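Local structure of amidohydrolase (Brucella melitensis biovar Abortus, 4F0L) at residues B[67-72]-B[128-133]; B[101-106]-B[143-148]; B[95-100]-B[451-456]. The protein is a metal-dependent, iron-binding amidohydrolase, probably a deaminase related to the formimidoylglutamate deiminases. All blocks are in the same frame, centred on the assembly; numbering follows the deposited sequence. Where two conformers were deposited one is given.

Contact 1. Residues B[67-72]-B[128-133]. With FE (Fe (III) ion), chain E.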
# COMPACT_ATOMS: atom_id res chain seq x y z
N HIS B 67 -4.88 18.05 -5.47
CA HIS B 67 -5.74 19.07 -4.89
C HIS B 67 -5.32 19.26 -3.48
O HIS B 67 -5.73 18.51 -2.59
CB HIS B 67 -7.20 18.66 -4.94
CG HIS B 67 -7.60 18.04 -6.23
ND1 HIS B 67 -7.50 18.69 -7.40
CD2 HIS B 67 -8.08 16.78 -6.53
CE1 HIS B 67 -7.92 17.87 -8.39
NE2 HIS B 67 -8.27 16.71 -7.85
N ALA B 68 -4.53 20.31 -3.25
CA ALA B 68 -3.79 20.45 -1.99
C ALA B 68 -4.72 20.44 -0.78
O ALA B 68 -4.41 19.81 0.22
CB ALA B 68 -2.92 21.69 -1.99
N PHE B 69 -5.87 21.11 -0.86
CA PHE B 69 -6.76 21.23 0.30
C PHE B 69 -7.28 19.89 0.81
O PHE B 69 -7.57 19.77 1.98
CB PHE B 69 -7.92 22.21 0.04
CG PHE B 69 -8.99 21.68 -0.88
CD1 PHE B 69 -10.06 20.98 -0.38
CD2 PHE B 69 -8.92 21.90 -2.26
CE1 PHE B 69 -11.05 20.50 -1.23
CE2 PHE B 69 -9.90 21.43 -3.11
CZ PHE B 69 -10.97 20.72 -2.60
N GLN B 70 -7.39 18.91 -0.08
CA GLN B 70 -7.91 17.61 0.27
C GLN B 70 -6.97 16.86 1.21
O GLN B 70 -7.41 15.93 1.91
CB GLN B 70 -8.26 16.78 -0.98
CG GLN B 70 -9.43 17.41 -1.76
CD GLN B 70 -9.80 16.66 -3.02
OE1 GLN B 70 -9.36 15.56 -3.25
NE2 GLN B 70 -10.68 17.24 -3.82
N TYR B 71 -5.69 17.24 1.24
CA TYR B 71 -4.75 16.66 2.20
C TYR B 71 -5.28 16.84 3.62
O TYR B 71 -5.02 16.02 4.49
CB TYR B 71 -3.41 17.36 2.10
CG TYR B 71 -2.27 16.88 3.00
CD1 TYR B 71 -1.63 15.66 2.79
CD2 TYR B 71 -1.78 17.72 4.01
CE1 TYR B 71 -0.58 15.25 3.60
CE2 TYR B 71 -0.72 17.35 4.80
CZ TYR B 71 -0.12 16.09 4.61
OH TYR B 71 0.94 15.75 5.41
N GLY B 72 -5.98 17.94 3.87
CA GLY B 72 -6.57 18.18 5.19
C GLY B 72 -7.62 17.14 5.58
O GLY B 72 -7.82 16.89 6.76
N PHE B 128 -3.72 21.08 -9.45
CA PHE B 128 -4.93 21.17 -10.25
C PHE B 128 -5.89 21.92 -9.32
O PHE B 128 -6.60 21.32 -8.48
CB PHE B 128 -5.39 19.73 -10.55
CG PHE B 128 -6.51 19.60 -11.55
CD1 PHE B 128 -7.83 19.79 -11.17
CD2 PHE B 128 -6.26 19.16 -12.82
CE1 PHE B 128 -8.88 19.59 -12.08
CE2 PHE B 128 -7.28 18.95 -13.73
CZ PHE B 128 -8.60 19.17 -13.36
N HIS B 129 -5.87 23.24 -9.49
CA HIS B 129 -6.30 24.16 -8.46
C HIS B 129 -7.66 24.77 -8.74
O HIS B 129 -7.79 25.62 -9.65
CB HIS B 129 -5.28 25.29 -8.38
CG HIS B 129 -5.66 26.37 -7.43
ND1 HIS B 129 -5.87 26.13 -6.13
CD2 HIS B 129 -5.89 27.73 -7.62
CE1 HIS B 129 -6.19 27.28 -5.51
NE2 HIS B 129 -6.20 28.26 -6.42
N TYR B 130 -8.67 24.37 -7.98
CA TYR B 130 -10.02 24.90 -8.22
C TYR B 130 -10.66 25.65 -7.06
O TYR B 130 -11.80 26.08 -7.17
CB TYR B 130 -10.98 23.81 -8.74
CG TYR B 130 -11.19 22.58 -7.90
CD1 TYR B 130 -12.10 22.58 -6.84
CD2 TYR B 130 -10.57 21.38 -8.22
CE1 TYR B 130 -12.33 21.43 -6.09
CE2 TYR B 130 -10.81 20.23 -7.48
CZ TYR B 130 -11.69 20.26 -6.44
OH TYR B 130 -11.92 19.11 -5.71
N LEU B 131 -9.94 25.81 -5.96
CA LEU B 131 -10.47 26.48 -4.81
C LEU B 131 -10.09 27.95 -4.93
O LEU B 131 -9.02 28.37 -4.45
CB LEU B 131 -9.92 25.85 -3.55
CG LEU B 131 -10.39 26.42 -2.23
CD1 LEU B 131 -11.90 26.43 -2.12
CD2 LEU B 131 -9.71 25.63 -1.10
N HIS B 132 -10.94 28.72 -5.61
CA HIS B 132 -10.58 30.07 -6.04
C HIS B 132 -11.06 31.19 -5.16
O HIS B 132 -10.28 32.04 -4.75
CB HIS B 132 -11.10 30.35 -7.44
CG HIS B 132 -10.52 29.46 -8.51
ND1 HIS B 132 -9.19 29.35 -8.71
CD2 HIS B 132 -11.14 28.67 -9.48
CE1 HIS B 132 -8.97 28.52 -9.75
NE2 HIS B 132 -10.16 28.09 -10.21
N HIS B 133 -12.37 31.24 -4.91
CA HIS B 133 -12.99 32.45 -4.39
C HIS B 133 -13.28 32.35 -2.91
O HIS B 133 -13.04 31.33 -2.28
CB HIS B 133 -14.24 32.73 -5.21
CG HIS B 133 -13.96 32.80 -6.70
ND1 HIS B 133 -13.03 33.62 -7.22
CD2 HIS B 133 -14.55 32.15 -7.78
CE1 HIS B 133 -13.01 33.47 -8.56
NE2 HIS B 133 -13.95 32.57 -8.89
FE FE E . -8.50 15.00 -9.19
O HOH W 1 -9.36 13.02 -9.41
O HOH W 2 -10.40 14.92 -7.95

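Contact 2. Residues B[101-106]-B[143-148]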
# COMPACT_ATOMS: atom_id res chain seq x y z
N MET B 101 -12.44 26.69 4.00
CA MET B 101 -11.01 26.95 4.11
C MET B 101 -10.66 28.41 3.75
O MET B 101 -11.10 28.92 2.73
CB MET B 101 -10.22 25.98 3.25
CG MET B 101 -8.75 25.91 3.66
SD MET B 101 -7.81 24.60 2.89
CE MET B 101 -8.56 23.24 3.76
N THR B 102 -9.88 29.05 4.60
CA THR B 102 -9.38 30.39 4.37
C THR B 102 -8.03 30.34 3.61
O THR B 102 -7.39 29.28 3.53
CB THR B 102 -9.11 31.08 5.69
OG1 THR B 102 -8.01 30.42 6.32
CG2 THR B 102 -10.36 31.04 6.61
N PRO B 103 -7.58 31.49 3.06
CA PRO B 103 -6.29 31.47 2.36
C PRO B 103 -5.09 31.12 3.26
O PRO B 103 -4.19 30.40 2.84
CB PRO B 103 -6.16 32.90 1.81
CG PRO B 103 -7.57 33.38 1.70
CD PRO B 103 -8.27 32.78 2.90
N GLU B 104 -5.10 31.62 4.50
CA GLU B 104 -4.07 31.29 5.48
C GLU B 104 -4.04 29.78 5.71
O GLU B 104 -2.97 29.16 5.76
CB GLU B 104 -4.36 32.02 6.80
CG GLU B 104 -4.23 33.55 6.73
CD GLU B 104 -5.42 34.29 6.13
OE1 GLU B 104 -6.50 33.71 5.83
OE2 GLU B 104 -5.27 35.52 5.96
N GLN B 105 -5.22 29.18 5.87
CA GLN B 105 -5.30 27.73 6.08
C GLN B 105 -4.84 26.96 4.84
O GLN B 105 -4.14 25.96 4.94
CB GLN B 105 -6.72 27.30 6.48
CG GLN B 105 -7.13 27.78 7.85
CD GLN B 105 -8.62 27.70 8.08
OE1 GLN B 105 -9.41 27.52 7.13
NE2 GLN B 105 -9.02 27.86 9.34
N ALA B 106 -5.23 27.45 3.67
CA ALA B 106 -4.87 26.79 2.44
C ALA B 106 -3.35 26.78 2.25
O ALA B 106 -2.81 25.79 1.78
CB ALA B 106 -5.53 27.47 1.27
N LEU B 143 -7.58 38.76 -7.06
CA LEU B 143 -8.34 37.68 -7.73
C LEU B 143 -7.70 36.29 -7.56
O LEU B 143 -8.40 35.28 -7.33
CB LEU B 143 -8.56 38.01 -9.21
CG LEU B 143 -9.31 36.97 -10.06
CD1 LEU B 143 -10.70 36.67 -9.52
CD2 LEU B 143 -9.40 37.45 -11.50
N SER B 144 -6.38 36.24 -7.68
CA SER B 144 -5.63 34.98 -7.64
C SER B 144 -5.17 34.60 -6.23
O SER B 144 -4.33 33.69 -6.09
CB SER B 144 -4.43 35.03 -8.61
OG SER B 144 -3.45 35.99 -8.21
N GLU B 145 -5.70 35.27 -5.21
CA GLU B 145 -5.32 35.00 -3.81
C GLU B 145 -4.98 33.52 -3.51
O GLU B 145 -3.91 33.23 -2.98
CB GLU B 145 -6.42 35.45 -2.86
CG GLU B 145 -6.09 35.27 -1.38
CD GLU B 145 -4.90 36.08 -0.92
OE1 GLU B 145 -4.72 37.23 -1.40
OE2 GLU B 145 -4.12 35.58 -0.08
N MET B 146 -5.88 32.60 -3.83
CA MET B 146 -5.69 31.20 -3.44
C MET B 146 -4.55 30.55 -4.20
O MET B 146 -3.80 29.76 -3.63
CB MET B 146 -6.98 30.38 -3.58
CG MET B 146 -7.98 30.65 -2.46
SD MET B 146 -7.38 30.01 -0.90
CE MET B 146 -8.90 29.74 0.02
N ALA B 147 -4.39 30.91 -5.48
CA ALA B 147 -3.24 30.44 -6.29
C ALA B 147 -1.94 31.02 -5.76
O ALA B 147 -0.90 30.32 -5.75
CB ALA B 147 -3.41 30.77 -7.79
N ASP B 148 -1.97 32.27 -5.30
CA ASP B 148 -0.79 32.88 -4.68
C ASP B 148 -0.36 32.11 -3.41
O ASP B 148 0.84 32.00 -3.10
CB ASP B 148 -1.05 34.34 -4.30
CG ASP B 148 -1.44 35.23 -5.49
OD1 ASP B 148 -1.43 34.81 -6.67
OD2 ASP B 148 -1.80 36.38 -5.21

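Contact 3. Residues B[95-100]-B[451-456]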
# COMPACT_ATOMS: atom_id res chain seq x y z
N TYR B 95 -16.70 18.90 0.72
CA TYR B 95 -17.35 20.21 0.70
C TYR B 95 -17.25 20.96 2.06
O TYR B 95 -17.15 22.17 2.07
CB TYR B 95 -18.80 20.13 0.17
CG TYR B 95 -18.84 20.05 -1.34
CD1 TYR B 95 -18.71 21.20 -2.11
CD2 TYR B 95 -18.95 18.82 -2.01
CE1 TYR B 95 -18.71 21.14 -3.50
CE2 TYR B 95 -18.95 18.74 -3.39
CZ TYR B 95 -18.82 19.90 -4.14
OH TYR B 95 -18.82 19.82 -5.51
N LYS B 96 -17.24 20.25 3.20
CA LYS B 96 -16.97 20.92 4.48
C LYS B 96 -15.63 21.67 4.44
O LYS B 96 -15.58 22.85 4.79
CB LYS B 96 -16.99 19.95 5.65
CG LYS B 96 -16.55 20.60 6.97
CD LYS B 96 -16.93 19.76 8.18
CE LYS B 96 -16.11 20.16 9.40
NZ LYS B 96 -16.67 19.62 10.68
N PHE B 97 -14.56 21.00 3.99
CA PHE B 97 -13.25 21.65 3.81
C PHE B 97 -13.29 22.74 2.71
O PHE B 97 -12.83 23.85 2.94
CB PHE B 97 -12.13 20.64 3.49
CG PHE B 97 -11.58 19.95 4.71
CD1 PHE B 97 -12.35 19.01 5.38
CD2 PHE B 97 -10.32 20.27 5.20
CE1 PHE B 97 -11.85 18.37 6.52
CE2 PHE B 97 -9.82 19.64 6.33
CZ PHE B 97 -10.59 18.69 6.98
N ALA B 98 -13.78 22.37 1.53
CA ALA B 98 -13.75 23.26 0.37
C ALA B 98 -14.49 24.58 0.66
O ALA B 98 -14.02 25.64 0.28
CB ALA B 98 -14.33 22.57 -0.88
N LEU B 99 -15.60 24.52 1.39
CA LEU B 99 -16.46 25.69 1.56
C LEU B 99 -16.04 26.58 2.73
O LEU B 99 -16.51 27.70 2.80
CB LEU B 99 -17.94 25.30 1.69
CG LEU B 99 -18.58 24.68 0.44
CD1 LEU B 99 -19.98 24.16 0.73
CD2 LEU B 99 -18.62 25.68 -0.72
N THR B 100 -15.15 26.12 3.61
CA THR B 100 -14.75 26.92 4.79
C THR B 100 -13.28 27.31 4.84
O THR B 100 -12.89 28.18 5.61
CB THR B 100 -15.07 26.19 6.11
OG1 THR B 100 -14.40 24.91 6.12
CG2 THR B 100 -16.57 26.02 6.28
N LYS B 451 -2.66 23.46 13.55
CA LYS B 451 -3.47 24.63 13.90
C LYS B 451 -4.61 24.80 12.89
O LYS B 451 -5.77 24.88 13.27
CB LYS B 451 -2.58 25.87 13.97
CG LYS B 451 -3.24 27.13 14.54
CD LYS B 451 -2.22 28.27 14.61
CE LYS B 451 -2.84 29.68 14.67
NZ LYS B 451 -2.92 30.29 16.03
N ALA B 452 -4.29 24.78 11.59
CA ALA B 452 -5.32 24.90 10.55
C ALA B 452 -6.38 23.77 10.62
O ALA B 452 -7.58 24.01 10.52
CB ALA B 452 -4.70 24.98 9.16
N LEU B 453 -5.93 22.54 10.85
CA LEU B 453 -6.84 21.40 10.97
C LEU B 453 -7.83 21.60 12.14
O LEU B 453 -9.05 21.41 11.98
CB LEU B 453 -6.01 20.11 11.13
CG LEU B 453 -6.67 18.80 10.67
CD1 LEU B 453 -7.35 18.97 9.31
CD2 LEU B 453 -5.65 17.66 10.63
N GLY B 454 -7.29 21.97 13.30
CA GLY B 454 -8.10 22.27 14.46
C GLY B 454 -9.18 23.29 14.14
O GLY B 454 -10.32 23.11 14.54
N GLU B 455 -8.81 24.35 13.42
CA GLU B 455 -9.77 25.38 13.05
C GLU B 455 -10.86 24.79 12.14
O GLU B 455 -12.05 25.03 12.34
CB GLU B 455 -9.09 26.57 12.37
CG GLU B 455 -8.21 27.39 13.31
CD GLU B 455 -7.15 28.22 12.59
OE1 GLU B 455 -7.07 28.16 11.35
OE2 GLU B 455 -6.39 28.93 13.27
N LEU B 456 -10.45 24.00 11.16
CA LEU B 456 -11.38 23.45 10.17
C LEU B 456 -12.34 22.41 10.74
O LEU B 456 -13.50 22.33 10.31
CB LEU B 456 -10.60 22.87 9.01
CG LEU B 456 -9.92 23.90 8.10
CD1 LEU B 456 -8.78 23.27 7.33
CD2 LEU B 456 -10.94 24.47 7.15

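Contact 1. Residues B[67-72]-B[128-133]
His67 binds the iron through NE2, at 2.2 Å from FE, and two waters sit on the same metal. His65, His241 and Asp329 complete the protein side of the site. The other nitrogen of the imidazole is held by the chain: ND1 donates to Phe128 O over 3.0 Å, with an N-H...O angle of 158°. That oxygen lies in the imidazole plane, so the bond fixes the ring's rotation as well as leaving NE2 to the metal. A backbone carbonyl accepting from ND1 would tend to make NE2 a better electron donor. His65 and His67 form the HxH pair at the end of strand 56-66, the signature of the amidohydrolase TIM barrel, and Phe128 stands at the end of the neighbouring parallel strand 122-129.

Two more rings pack against the imidazole. The Phe128 side chain runs alongside it, with CD1 3.4 Å from His67 CE1, while Tyr130 brings CE2 over one face, near the rim. Tyr130 has its CG between the backbone N and the carbonyl carbon (chi1 58°), and the ring reaches back toward 67-72. Its OH comes 2.9 Å from Gln70 NE2. Phe69 turns an edge to the Tyr130 face in an offset edge-to-face pair, planes at 84°, with Phe69 CZ 3.8 Å from Tyr130 CE1. Leu131, centre of an inverse gamma turn, meets the Phe69 ring obliquely, its CD2 4.0 Å from Phe69 CD2. Met94 and Ala98 of helix 88-100 also pack on the Phe69 side chain.

Contact 2. Residues B[101-106]-B[143-148]
The flat groups that matter are the Gln105 amide and the carboxylates of Glu145 and Asp148; neither segment has an aromatic ring. Thr102 N donates to Gln105 OE1 at 3.0 Å from above the carbonyl plane, and Ser144 OG likewise meets Asp148 OD1 from above the carboxylate plane, at 2.8 Å. The Glu145 carboxylate is held chiefly by a salt bridge from OE2 to Arg149, while Pro103 CB merely packs against OE2.

Between the segments there is no hydrogen bond and the packing is mainly apolar, with Met146 carrying most of it. Bent at chi2 (-68°), its chain brings SD to 3.7 Å from Pro103 CA and 3.8 Å from Ala106 CB. The methyl goes on to the turn before the helix, where CE lies 3.6 Å from Met101 O. This joins the first turns of helices 103-119 and 145-157, the helices that precede and follow strand 122-129 in the barrel. Thr102 caps the first of them: its OG1 accepts from Gln105 N at 3.1 Å, and together with the return bond to OE1 this closes a capping box. Pro103, in the first turn, sets its ring against the aliphatic part of Glu145, CG to CG at 3.9 Å, the two side chains crossing at about a right angle.

Contact 3. Residues B[95-100]-B[451-456]
Two helices cross here at 104°, their axes 11.5 Å apart at closest: 95-100, the last part of helix 88-100 beside the amidohydrolase barrel, and 451-456, in the C-terminal helix 442-457. The two segments are 351 residues apart, so the crossing lays the end of the chain against the barrel domain.

Apolar packing makes most of the contact. Leu456 points straight at 95-100, its CG anti to the carbonyl carbon (chi1 -71°), and its two methyls divide the work. CD1 meets the Phe97 ring obliquely, 3.9 Å from CE2, while CD2 goes to Thr100. One turn earlier, Leu453 reaches the same ring at its edge, with CD1 near the ring plane and 3.9 Å from CE2. The CE2 corner of Phe97 is thus shared by two leucines, and Met73 also touches this aromatic side chain. Met101 and Gln105 pack on Leu456 as well.

Among polar groups, no hydrogen bond joins 95-100 to 451-456. Lys96, fully extended, lays its aliphatic end by the other backbone, CE 3.5 Å from Leu456 O. Within 95-100, Thr100 has OG1 between the backbone N and the carbonyl carbon (chi1 57°), from where it donates to Lys96 O at 2.7 Å, in the carbonyl plane; the same OG1 rests 3.6 Å from Leu456 CD2.

Contact 1 holds the iron ligand His67, and contacts 2 and 3 both pack against contact 1, with the side chains of Met101 of contact 2 and Phe97 of contact 3 each about 10 Å from that of His67. Contacts 1 and 2, centres about 9 Å apart, meet where Leu131 O lies 3.0 Å from Met146 CB. Contact 3 is about 12 Å from contact 1, centre to centre, and Gly72 O touches both Phe97 CZ and Leu453 CD1 at 3.3 Å. Contacts 2 and 3 share a probable hydrogen bond, Gln105 NE2 to Glu455 OE1 at 2.8 Å, and Met101 CE packs 3.6 Å from Leu456 CD1.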